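Local structure of periplasmic binding protein (Agrobacterium tumefaciens str. B6, 5L9G) at residues A192-L197 with E336-V341; A247-D252 with T308-P313; Q213-G218 with I223-G228; D99-A104 with G109-S114. The protein binds the opine mannopine in the periplasm and, as the solute-binding partner of an ABC transporter, probably hands it over for import. All blocks are in the same frame, centred on the assembly; numbering follows the deposited sequence.

How the interactions relate
Interaction 4 closes first along the chain, interactions 3 and 2 follow in that order, and interaction 1 spans both of them, since it joins helix 184-197 to the C-terminal helix 324-343. Interactions 1 and 4 lie on opposite sides of the chain's centre, their own centres about 35 Å apart. Interactions 2 and 3 (centres about 17 Å apart) both touch mannopine, through Asp252 on strand 240-256 and Trp226 at the end of strand 222-226. Interactions 2, 3 and 4 all reach one mixed sheet, and interactions 2 and 4 meet where Thr251 packs on Ser110. Interactions 2 and 3 thus line the ligand site, while 1 and 4 pack away from it, in a periplasmic-binding-protein fold.

Interaction 1: residues A192-L197 with E336-V341; sequences AKLTEL and EAYDNV
Leu194 meets Tyr338 and Val341 where helix 184-197 and helix 324-343 run side by side, the two segments 19° from parallel, with their axes 9.9 Å apart at closest approach. With CG beside its own backbone N (chi1 -75°), Leu194 extends CD1 to the tyrosine ring, 3.9 Å from Tyr338 CD1. The methyl comes at the ring obliquely, and the two side chains cross at about a right angle. Lower on the same leucine, CB lies 4.0 Å from Val341 CG1, and that methyl also rests against the Leu194 carbonyl, so Val341 covers both the CB and the carbonyl of Leu194. Its first torsion (chi1 166°) sends CG1 to Leu194 and CG2 to Thr195, where CG2 is 3.4 Å from Thr195 OG1. This hydroxyl is bonded to the carbonyl of Ile191 one turn earlier, so the polar atom beside the valine methyl already has a partner.

The tyrosine leaves its helix at an angle that brings the ring end closer to the partner helix than its CB is, and its OH is tied to Trp156 O. Beyond this pair, Leu194 is enclosed by Phe144, Ile163, Ala166 and Leu155. Here the C-terminal helix 324-343 is laid beside helix 184-197, which lies in the beta-alpha-beta crossover from strand 153-156 to the parallel strand 201-205, an element of the alpha/beta lobes of periplasmic binding proteins.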
# COMPACT_ATOMS: atom_id res chain seq x y z
N ALA A 192 6.39 -11.49 18.85
CA ALA A 192 7.60 -12.16 19.35
C ALA A 192 8.56 -12.49 18.19
O ALA A 192 9.77 -12.34 18.34
CB ALA A 192 7.22 -13.42 20.11
N LYS A 193 8.00 -12.91 17.05
CA LYS A 193 8.76 -13.24 15.83
C LYS A 193 9.43 -11.98 15.26
O LYS A 193 10.59 -12.04 14.86
CB LYS A 193 7.86 -13.93 14.79
CG LYS A 193 8.58 -14.49 13.57
CD LYS A 193 9.54 -15.61 13.94
CE LYS A 193 10.20 -16.24 12.73
NZ LYS A 193 11.10 -17.36 13.13
N LEU A 194 8.70 -10.85 15.25
CA LEU A 194 9.24 -9.57 14.77
C LEU A 194 10.35 -9.08 15.71
O LEU A 194 11.36 -8.55 15.24
CB LEU A 194 8.13 -8.51 14.64
CG LEU A 194 7.16 -8.63 13.46
CD1 LEU A 194 5.89 -7.81 13.70
CD2 LEU A 194 7.81 -8.22 12.14
N THR A 195 10.17 -9.28 17.03
CA THR A 195 11.15 -8.94 18.06
C THR A 195 12.45 -9.72 17.84
O THR A 195 13.53 -9.14 17.91
CB THR A 195 10.54 -9.14 19.47
OG1 THR A 195 9.38 -8.31 19.59
CG2 THR A 195 11.51 -8.82 20.60
N GLU A 196 12.33 -11.02 17.52
CA GLU A 196 13.45 -11.92 17.23
C GLU A 196 14.25 -11.41 16.01
O GLU A 196 15.48 -11.46 16.00
CB GLU A 196 12.90 -13.32 16.96
CG GLU A 196 13.93 -14.43 16.80
CD GLU A 196 13.30 -15.71 16.29
OE1 GLU A 196 12.68 -16.43 17.11
OE2 GLU A 196 13.38 -15.97 15.07
N LEU A 197 13.54 -10.93 14.97
CA LEU A 197 14.17 -10.44 13.74
C LEU A 197 14.78 -9.04 13.91
O LEU A 197 15.81 -8.76 13.29
CB LEU A 197 13.17 -10.44 12.58
CG LEU A 197 13.73 -10.05 11.18
CD1 LEU A 197 14.67 -11.14 10.62
CD2 LEU A 197 12.62 -9.74 10.19
N GLU A 336 0.80 0.20 18.53
CA GLU A 336 1.56 0.26 19.78
C GLU A 336 2.59 -0.87 19.90
O GLU A 336 3.74 -0.60 20.21
CB GLU A 336 0.61 0.33 21.01
CG GLU A 336 1.32 0.24 22.35
CD GLU A 336 0.48 0.61 23.55
OE1 GLU A 336 -0.03 -0.31 24.23
OE2 GLU A 336 0.36 1.82 23.83
N ALA A 337 2.18 -2.14 19.68
CA ALA A 337 3.09 -3.28 19.79
C ALA A 337 4.24 -3.20 18.77
O ALA A 337 5.39 -3.48 19.12
CB ALA A 337 2.32 -4.58 19.64
N TYR A 338 3.94 -2.78 17.53
CA TYR A 338 4.97 -2.67 16.48
C TYR A 338 5.91 -1.49 16.76
O TYR A 338 7.12 -1.63 16.58
CB TYR A 338 4.32 -2.61 15.10
CG TYR A 338 5.29 -2.79 13.94
CD1 TYR A 338 6.09 -3.93 13.84
CD2 TYR A 338 5.34 -1.87 12.90
CE1 TYR A 338 6.95 -4.12 12.76
CE2 TYR A 338 6.19 -2.05 11.81
CZ TYR A 338 6.99 -3.18 11.74
OH TYR A 338 7.80 -3.37 10.65
N ASP A 339 5.39 -0.37 17.33
CA ASP A 339 6.21 0.77 17.78
C ASP A 339 7.27 0.24 18.76
O ASP A 339 8.43 0.60 18.65
CB ASP A 339 5.35 1.83 18.52
CG ASP A 339 4.58 2.84 17.67
OD1 ASP A 339 4.79 2.86 16.42
OD2 ASP A 339 3.77 3.60 18.24
N ASN A 340 6.88 -0.65 19.69
CA ASN A 340 7.78 -1.23 20.68
C ASN A 340 8.85 -2.14 20.08
O ASN A 340 9.99 -2.08 20.52
CB ASN A 340 7.02 -1.92 21.80
CG ASN A 340 6.55 -0.92 22.81
OD1 ASN A 340 5.48 -0.31 22.67
ND2 ASN A 340 7.42 -0.61 23.76
N VAL A 341 8.49 -2.93 19.06
CA VAL A 341 9.44 -3.77 18.33
C VAL A 341 10.57 -2.90 17.73
O VAL A 341 11.74 -3.23 17.87
CB VAL A 341 8.73 -4.65 17.25
CG1 VAL A 341 9.73 -5.25 16.27
CG2 VAL A 341 7.89 -5.75 17.91

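Interaction 2: residues A247-D252 with T308-P313; sequences AQLGTD and TMASAP. With MO0 (mannopine), chain C.
Leu249 packs on the turn at Ala310, while three residues further on Asp252 grips the ligand, so a single strand serves both contacts. At the start of the segment, Ala247 pairs through its backbone with Tyr320, and Gln248 with Thr123. Leu249, next in line, turns toward 308-313. Its CG stands opposite the backbone N (chi1 175°), and CD1 is carried to Ala310, 3.7 Å from Ala310 CB. The same methyl lies 3.6 Å from Ala310 O and also comes near the amide of Ser311. Ala310 O itself is bonded to Gln319, whose side chain touches Leu249 as well.

The partner is a type I beta turn, Met309 to Ala312, closed by Ala312 N to Met309 O at 3.1 Å; Ala312 then occupies the N-cap position before helix 313-316. Strand 240-256 is one of the long strands of the central mixed sheet, flanked by strand 115-128 and, in parallel, by 320-321, and the turn packs against the sheet near Ser122. Gly250 bonds to Tyr121 through the backbone, and the hydroxyl of Thr251 is taken by Asn120 OD1.

Asp252 ends the run in the mannopine pocket. Its OD2 receives two bonds from the ligand, from mannopine N at 2.8 Å and from mannopine NE2 at 2.9 Å, the latter bent slightly, with an N-H...acceptor angle of 158°. Its other oxygen, OD1, comes within 2.7 Å of mannopine OAE. One carboxylate thereby reads both the amine and the side-chain amide of the opine, while Tyr121 packs against its side chain.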
# COMPACT_ATOMS: atom_id res chain seq x y z
N ALA A 247 3.44 -12.58 -0.76
CA ALA A 247 3.16 -11.15 -0.76
C ALA A 247 1.69 -10.90 -0.32
O ALA A 247 0.83 -11.78 -0.44
CB ALA A 247 3.41 -10.55 -2.14
N GLN A 248 1.43 -9.71 0.19
CA GLN A 248 0.08 -9.32 0.59
C GLN A 248 -0.50 -8.47 -0.54
O GLN A 248 0.11 -7.48 -0.96
CB GLN A 248 0.11 -8.50 1.89
CG GLN A 248 -1.29 -8.06 2.36
CD GLN A 248 -1.19 -7.23 3.60
OE1 GLN A 248 -1.36 -7.74 4.69
NE2 GLN A 248 -0.78 -6.00 3.52
N LEU A 249 -1.69 -8.87 -1.03
CA LEU A 249 -2.40 -8.15 -2.09
C LEU A 249 -3.20 -7.04 -1.42
O LEU A 249 -4.12 -7.31 -0.65
CB LEU A 249 -3.30 -9.14 -2.88
CG LEU A 249 -4.23 -8.57 -3.97
CD1 LEU A 249 -3.45 -7.81 -5.02
CD2 LEU A 249 -5.02 -9.69 -4.64
N GLY A 250 -2.76 -5.81 -1.65
CA GLY A 250 -3.38 -4.63 -1.06
C GLY A 250 -4.26 -3.88 -2.02
O GLY A 250 -4.24 -4.14 -3.23
N THR A 251 -5.01 -2.93 -1.47
CA THR A 251 -5.88 -2.03 -2.22
C THR A 251 -5.67 -0.61 -1.71
O THR A 251 -5.75 -0.36 -0.51
CB THR A 251 -7.36 -2.47 -2.12
OG1 THR A 251 -7.49 -3.82 -2.56
CG2 THR A 251 -8.29 -1.58 -2.94
N ASP A 252 -5.36 0.31 -2.61
CA ASP A 252 -5.25 1.73 -2.26
C ASP A 252 -6.46 2.41 -2.85
O ASP A 252 -7.07 1.92 -3.80
CB ASP A 252 -3.96 2.35 -2.82
CG ASP A 252 -2.76 2.26 -1.90
OD1 ASP A 252 -2.96 2.03 -0.68
OD2 ASP A 252 -1.63 2.44 -2.39
N THR A 308 3.72 -8.05 -13.94
CA THR A 308 4.17 -7.14 -12.89
C THR A 308 2.98 -6.70 -12.00
O THR A 308 3.20 -6.07 -10.96
CB THR A 308 4.83 -5.89 -13.52
OG1 THR A 308 3.86 -5.21 -14.34
CG2 THR A 308 6.07 -6.24 -14.35
N MET A 309 1.74 -6.98 -12.45
CA MET A 309 0.52 -6.57 -11.74
C MET A 309 0.18 -7.48 -10.59
O MET A 309 0.08 -8.70 -10.75
CB MET A 309 -0.67 -6.41 -12.69
CG MET A 309 -0.50 -5.27 -13.65
SD MET A 309 -1.96 -5.01 -14.65
CE MET A 309 -1.48 -3.55 -15.51
N ALA A 310 -0.04 -6.86 -9.42
CA ALA A 310 -0.40 -7.54 -8.18
C ALA A 310 -1.62 -8.44 -8.34
O ALA A 310 -1.70 -9.50 -7.71
CB ALA A 310 -0.70 -6.52 -7.11
N SER A 311 -2.57 -8.00 -9.17
CA SER A 311 -3.85 -8.67 -9.37
C SER A 311 -3.87 -9.66 -10.55
O SER A 311 -4.93 -10.24 -10.81
CB SER A 311 -4.98 -7.64 -9.50
OG SER A 311 -4.70 -6.75 -10.56
N ALA A 312 -2.73 -9.92 -11.21
CA ALA A 312 -2.68 -10.89 -12.30
C ALA A 312 -2.92 -12.29 -11.70
O ALA A 312 -2.45 -12.55 -10.58
CB ALA A 312 -1.34 -10.83 -13.02
N PRO A 313 -3.72 -13.16 -12.37
CA PRO A 313 -4.04 -14.48 -11.77
C PRO A 313 -2.83 -15.26 -11.24
O PRO A 313 -2.89 -15.76 -10.12
CB PRO A 313 -4.76 -15.22 -12.90
CG PRO A 313 -5.36 -14.14 -13.73
CD PRO A 313 -4.41 -12.97 -13.67
OAB MO0 C . -3.31 4.90 4.46
CAF MO0 C . -2.18 5.72 4.58
CAG MO0 C . -0.92 5.12 3.98
OAC MO0 C . -0.27 4.34 4.93
CAH MO0 C . -1.13 4.41 2.66
OAM MO0 C . -1.73 5.24 1.74
CAI MO0 C . 0.11 3.75 2.07
OAD MO0 C . 1.10 4.69 1.79
CAJ MO0 C . -0.22 2.88 0.89
OAE MO0 C . -1.13 1.89 1.29
CAK MO0 C . 1.00 2.27 0.19
N MO0 C . 0.90 2.54 -1.26
CA MO0 C . 1.91 1.79 -2.05
C MO0 C . 3.03 2.71 -2.46
O MO0 C . 3.07 3.87 -2.00
CB MO0 C . 1.32 1.09 -3.25
CG MO0 C . 1.01 2.03 -4.39
CD MO0 C . 0.01 1.49 -5.35
OE1 MO0 C . 0.48 0.93 -6.55
NE2 MO0 C . -1.22 1.53 -5.15
OXT MO0 C . 3.97 2.31 -3.22

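Interaction 3: residues Q213-G218 with I223-G228; sequences QLIKDG and IITWGG. With MO0 (mannopine), chain C.
In Ile223 the CG1 branch lies opposite the backbone N (chi1 -180°), which leaves CG2 between the N and the carbonyl carbon and turned to the helix. There it meets Ile215, whose CG1 sits beside its own N (chi1 -66°) and extends CD1 to the strand, so that the two isoleucines cross at about a right angle. Ile215 CD1 is 3.8 Å from Ile223 CG2, and it also meets Thr225 CG2 tip to tip at 4.0 Å. Leu214 adds a looser touch, its CD1 being 4.4 Å from Ile223 CD1. Val230 and Ala233 of the next helix border Ile215, and Ala211 touches both Ile223 and Thr225.

Helix 208-216 here is the helix of a beta-alpha-beta crossover from strand 201-205 to strand 222-226, which flank strand 153-156, all parallel, and it covers one side of the sheet with its aliphatic residues. It ends in a Schellman motif at Gly218, whose N bonds to Ile215 O. Just before, Gln213 NE2 donates to Asp217 OD2 at 3.1 Å, meeting the oxygen from above the carboxylate plane.

At the far end of the strand, Trp226 occupies the N-cap position of helix 227-235 and lines the mannopine pocket. Mannopine CA lies over one face of the indole, CAK, 3.5 Å above the ring plane, is offset toward the rim, and the carboxylate carbon C is 3.2 Å from Trp226 CE3. Thr225 OG1 is on the opposite face. T-shaped contacts with Trp205, Trp156 and Tyr121 surround the indole, which would limit its rotation beneath the ligand.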
# COMPACT_ATOMS: atom_id res chain seq x y z
N GLN A 213 15.16 4.01 -2.80
CA GLN A 213 16.53 4.53 -2.72
C GLN A 213 17.46 3.52 -2.02
O GLN A 213 18.58 3.30 -2.49
CB GLN A 213 16.57 5.91 -2.02
CG GLN A 213 17.89 6.67 -2.23
CD GLN A 213 18.18 6.87 -3.70
OE1 GLN A 213 17.39 7.45 -4.44
NE2 GLN A 213 19.31 6.40 -4.16
N LEU A 214 16.98 2.89 -0.93
CA LEU A 214 17.75 1.84 -0.22
C LEU A 214 18.13 0.73 -1.21
O LEU A 214 19.27 0.27 -1.21
CB LEU A 214 16.91 1.22 0.90
CG LEU A 214 16.71 2.12 2.13
CD1 LEU A 214 15.65 1.47 3.05
CD2 LEU A 214 18.03 2.33 2.89
N ILE A 215 17.18 0.35 -2.08
CA ILE A 215 17.34 -0.69 -3.11
C ILE A 215 18.36 -0.23 -4.17
O ILE A 215 19.33 -0.94 -4.45
CB ILE A 215 15.96 -1.06 -3.72
CG1 ILE A 215 15.07 -1.74 -2.65
CG2 ILE A 215 16.14 -1.99 -4.96
CD1 ILE A 215 13.60 -1.91 -3.02
N LYS A 216 18.18 0.98 -4.70
CA LYS A 216 19.11 1.52 -5.70
C LYS A 216 20.54 1.62 -5.17
O LYS A 216 21.48 1.31 -5.89
CB LYS A 216 18.62 2.89 -6.19
CG LYS A 216 17.40 2.83 -7.12
CD LYS A 216 16.95 4.23 -7.54
CE LYS A 216 16.13 4.92 -6.47
NZ LYS A 216 15.30 6.03 -7.02
N ASP A 217 20.72 1.99 -3.88
CA ASP A 217 22.06 2.13 -3.31
C ASP A 217 22.64 0.80 -2.79
O ASP A 217 23.79 0.77 -2.36
CB ASP A 217 22.03 3.16 -2.16
CG ASP A 217 21.81 4.58 -2.61
OD1 ASP A 217 22.40 4.97 -3.65
OD2 ASP A 217 21.11 5.32 -1.91
N GLY A 218 21.83 -0.26 -2.82
CA GLY A 218 22.21 -1.57 -2.29
C GLY A 218 22.52 -1.50 -0.80
O GLY A 218 23.40 -2.22 -0.31
N ILE A 223 14.35 -6.69 1.72
CA ILE A 223 13.38 -5.68 2.17
C ILE A 223 11.98 -6.15 1.86
O ILE A 223 11.75 -6.79 0.83
CB ILE A 223 13.68 -4.29 1.47
CG1 ILE A 223 12.71 -3.17 1.88
CG2 ILE A 223 13.72 -4.40 -0.10
CD1 ILE A 223 13.15 -1.77 1.40
N ILE A 224 11.05 -5.82 2.75
CA ILE A 224 9.63 -6.01 2.47
C ILE A 224 9.12 -4.61 2.15
O ILE A 224 9.13 -3.72 3.02
CB ILE A 224 8.81 -6.67 3.60
CG1 ILE A 224 9.35 -8.08 3.94
CG2 ILE A 224 7.32 -6.73 3.16
CD1 ILE A 224 8.87 -8.62 5.30
N THR A 225 8.70 -4.41 0.90
CA THR A 225 8.14 -3.11 0.48
C THR A 225 7.16 -3.34 -0.70
O THR A 225 6.85 -4.48 -1.06
CB THR A 225 9.25 -2.03 0.24
OG1 THR A 225 8.65 -0.73 0.09
CG2 THR A 225 10.14 -2.36 -0.97
N TRP A 226 6.68 -2.25 -1.27
CA TRP A 226 5.66 -2.26 -2.31
C TRP A 226 6.25 -2.52 -3.70
O TRP A 226 7.28 -1.95 -4.06
CB TRP A 226 4.82 -0.96 -2.20
CG TRP A 226 4.30 -0.78 -0.79
CD1 TRP A 226 3.58 -1.70 -0.07
CD2 TRP A 226 4.39 0.39 0.03
NE1 TRP A 226 3.26 -1.19 1.17
CE2 TRP A 226 3.71 0.11 1.25
CE3 TRP A 226 5.00 1.65 -0.13
CZ2 TRP A 226 3.65 1.02 2.30
CZ3 TRP A 226 4.86 2.60 0.88
CH2 TRP A 226 4.20 2.28 2.08
N GLY A 227 5.59 -3.41 -4.45
CA GLY A 227 6.03 -3.89 -5.76
C GLY A 227 6.40 -2.81 -6.76
O GLY A 227 7.38 -2.96 -7.51
N GLY A 228 5.60 -1.74 -6.81
CA GLY A 228 5.86 -0.64 -7.75
C GLY A 228 7.16 0.09 -7.43
O GLY A 228 7.93 0.40 -8.34
OAB MO0 C . -3.31 4.90 4.46
CAF MO0 C . -2.18 5.72 4.58
CAG MO0 C . -0.92 5.12 3.98
OAC MO0 C . -0.27 4.34 4.93
CAH MO0 C . -1.13 4.41 2.66
OAM MO0 C . -1.73 5.24 1.74
CAI MO0 C . 0.11 3.75 2.07
OAD MO0 C . 1.10 4.69 1.79
CAJ MO0 C . -0.22 2.88 0.89
OAE MO0 C . -1.13 1.89 1.29
CAK MO0 C . 1.00 2.27 0.19
N MO0 C . 0.90 2.54 -1.26
CA MO0 C . 1.91 1.79 -2.05
C MO0 C . 3.03 2.71 -2.46
O MO0 C . 3.07 3.87 -2.00
CB MO0 C . 1.32 1.09 -3.25
CG MO0 C . 1.01 2.03 -4.39
CD MO0 C . 0.01 1.49 -5.35
OE1 MO0 C . 0.48 0.93 -6.55
NE2 MO0 C . -1.22 1.53 -5.15
OXT MO0 C . 3.97 2.31 -3.22

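Interaction 4: residues D99-A104 with G109-S114; sequences DIVNKA and GSVTDS
Asp113 OD1 is gripped twice: Ser114 OG donates to it at 2.9 Å, from above the carboxylate plane, and Lys88 forms a salt bridge with it. The same serine is held at its backbone too, since Ser114 N donates to Thr112 OG1 at 3.1 Å, a nearly straight bond (161°) that makes an ST turn.

Across the contact the meeting point is Val111. Its CG1 lies opposite its backbone N (chi1 177°) and reaches out to Val101, where the two side chains come tip to tip. Val101 CG2 is 3.7 Å from Val111 CG1 and almost as near the other methyl. Phe106 and Val116 pack on this pair as well, Phe106 against both valines and Val116 against Val101.

The segment 109-114 carries the short, weakly bonded strand 111-112, which pairs antiparallel with the long strand 115-128 of the central sheet, and the chain turns back after 99-104, bringing Val111 against Val101 and Lys103. Lys103 passes its extended chain obliquely across Val111: its CE is 3.9 Å from Val111 CG1. Beyond that, NZ makes a weak hydrogen bond to Val111 O at 3.4 Å. The aliphatic part of the lysine therefore screens the valine, and its charged end meets the carbonyl.

Lys103 lies within an Asx turn, in which Asn102 OD1 accepts from Ala104 N at 3.3 Å, with the donor above the carbonyl plane. The turn coincides with the start of the 3-10 segment at Lys103. Ile100, nearer the start of the loop, packs on Met267 and Leu270 of helix 263-273.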
# COMPACT_ATOMS: atom_id res chain seq x y z
N ASP A 99 -23.80 7.52 -5.61
CA ASP A 99 -23.36 6.83 -6.83
C ASP A 99 -22.04 7.40 -7.40
O ASP A 99 -21.93 7.56 -8.62
CB ASP A 99 -24.50 6.79 -7.88
CG ASP A 99 -25.71 5.95 -7.50
OD1 ASP A 99 -25.54 4.90 -6.82
OD2 ASP A 99 -26.84 6.30 -7.93
N ILE A 100 -21.04 7.64 -6.53
CA ILE A 100 -19.72 8.18 -6.91
C ILE A 100 -19.03 7.24 -7.94
O ILE A 100 -18.35 7.72 -8.85
CB ILE A 100 -18.86 8.53 -5.66
CG1 ILE A 100 -17.59 9.33 -6.05
CG2 ILE A 100 -18.53 7.31 -4.80
CD1 ILE A 100 -17.20 10.43 -5.07
N VAL A 101 -19.25 5.93 -7.82
CA VAL A 101 -18.84 4.88 -8.75
C VAL A 101 -19.96 3.84 -8.75
O VAL A 101 -20.79 3.81 -7.85
CB VAL A 101 -17.46 4.21 -8.44
CG1 VAL A 101 -16.31 5.19 -8.61
CG2 VAL A 101 -17.44 3.55 -7.06
N ASN A 102 -19.94 2.96 -9.75
CA ASN A 102 -20.79 1.79 -9.85
C ASN A 102 -19.91 0.69 -9.23
O ASN A 102 -18.87 0.34 -9.80
CB ASN A 102 -21.13 1.50 -11.33
CG ASN A 102 -21.95 0.27 -11.59
OD1 ASN A 102 -22.26 -0.53 -10.70
ND2 ASN A 102 -22.32 0.07 -12.85
N LYS A 103 -20.30 0.18 -8.04
CA LYS A 103 -19.54 -0.86 -7.31
C LYS A 103 -19.24 -2.13 -8.13
O LYS A 103 -18.20 -2.75 -7.91
CB LYS A 103 -20.21 -1.20 -5.97
CG LYS A 103 -20.17 -0.06 -4.96
CD LYS A 103 -20.64 -0.51 -3.59
CE LYS A 103 -20.64 0.62 -2.58
NZ LYS A 103 -20.80 0.12 -1.19
N ALA A 104 -20.10 -2.45 -9.13
CA ALA A 104 -19.92 -3.60 -10.03
C ALA A 104 -18.63 -3.51 -10.87
O ALA A 104 -18.09 -4.54 -11.28
CB ALA A 104 -21.13 -3.75 -10.95
N GLY A 109 -15.90 -5.30 -2.05
CA GLY A 109 -15.40 -4.73 -0.80
C GLY A 109 -14.42 -3.58 -0.96
O GLY A 109 -14.06 -2.95 0.04
N SER A 110 -14.01 -3.27 -2.21
CA SER A 110 -13.03 -2.21 -2.49
C SER A 110 -13.63 -0.79 -2.51
O SER A 110 -12.88 0.19 -2.62
CB SER A 110 -12.28 -2.50 -3.78
OG SER A 110 -13.06 -2.20 -4.92
N VAL A 111 -14.97 -0.68 -2.41
CA VAL A 111 -15.67 0.61 -2.37
C VAL A 111 -16.56 0.61 -1.12
O VAL A 111 -17.44 -0.25 -1.00
CB VAL A 111 -16.46 0.92 -3.68
CG1 VAL A 111 -17.23 2.24 -3.56
CG2 VAL A 111 -15.53 0.94 -4.90
N THR A 112 -16.32 1.54 -0.18
CA THR A 112 -17.12 1.64 1.05
C THR A 112 -17.91 2.95 0.95
O THR A 112 -17.77 3.65 -0.06
CB THR A 112 -16.22 1.61 2.31
OG1 THR A 112 -15.56 2.88 2.45
CG2 THR A 112 -15.21 0.46 2.32
N ASP A 113 -18.68 3.31 2.00
CA ASP A 113 -19.40 4.60 2.01
C ASP A 113 -18.44 5.80 2.15
O ASP A 113 -18.89 6.95 2.04
CB ASP A 113 -20.45 4.62 3.14
CG ASP A 113 -19.91 4.46 4.56
OD1 ASP A 113 -18.67 4.49 4.74
OD2 ASP A 113 -20.72 4.32 5.49
N SER A 114 -17.13 5.54 2.40
CA SER A 114 -16.13 6.59 2.65
C SER A 114 -14.83 6.42 1.85
O SER A 114 -13.86 7.14 2.11
CB SER A 114 -15.80 6.62 4.14
OG SER A 114 -16.98 6.80 4.90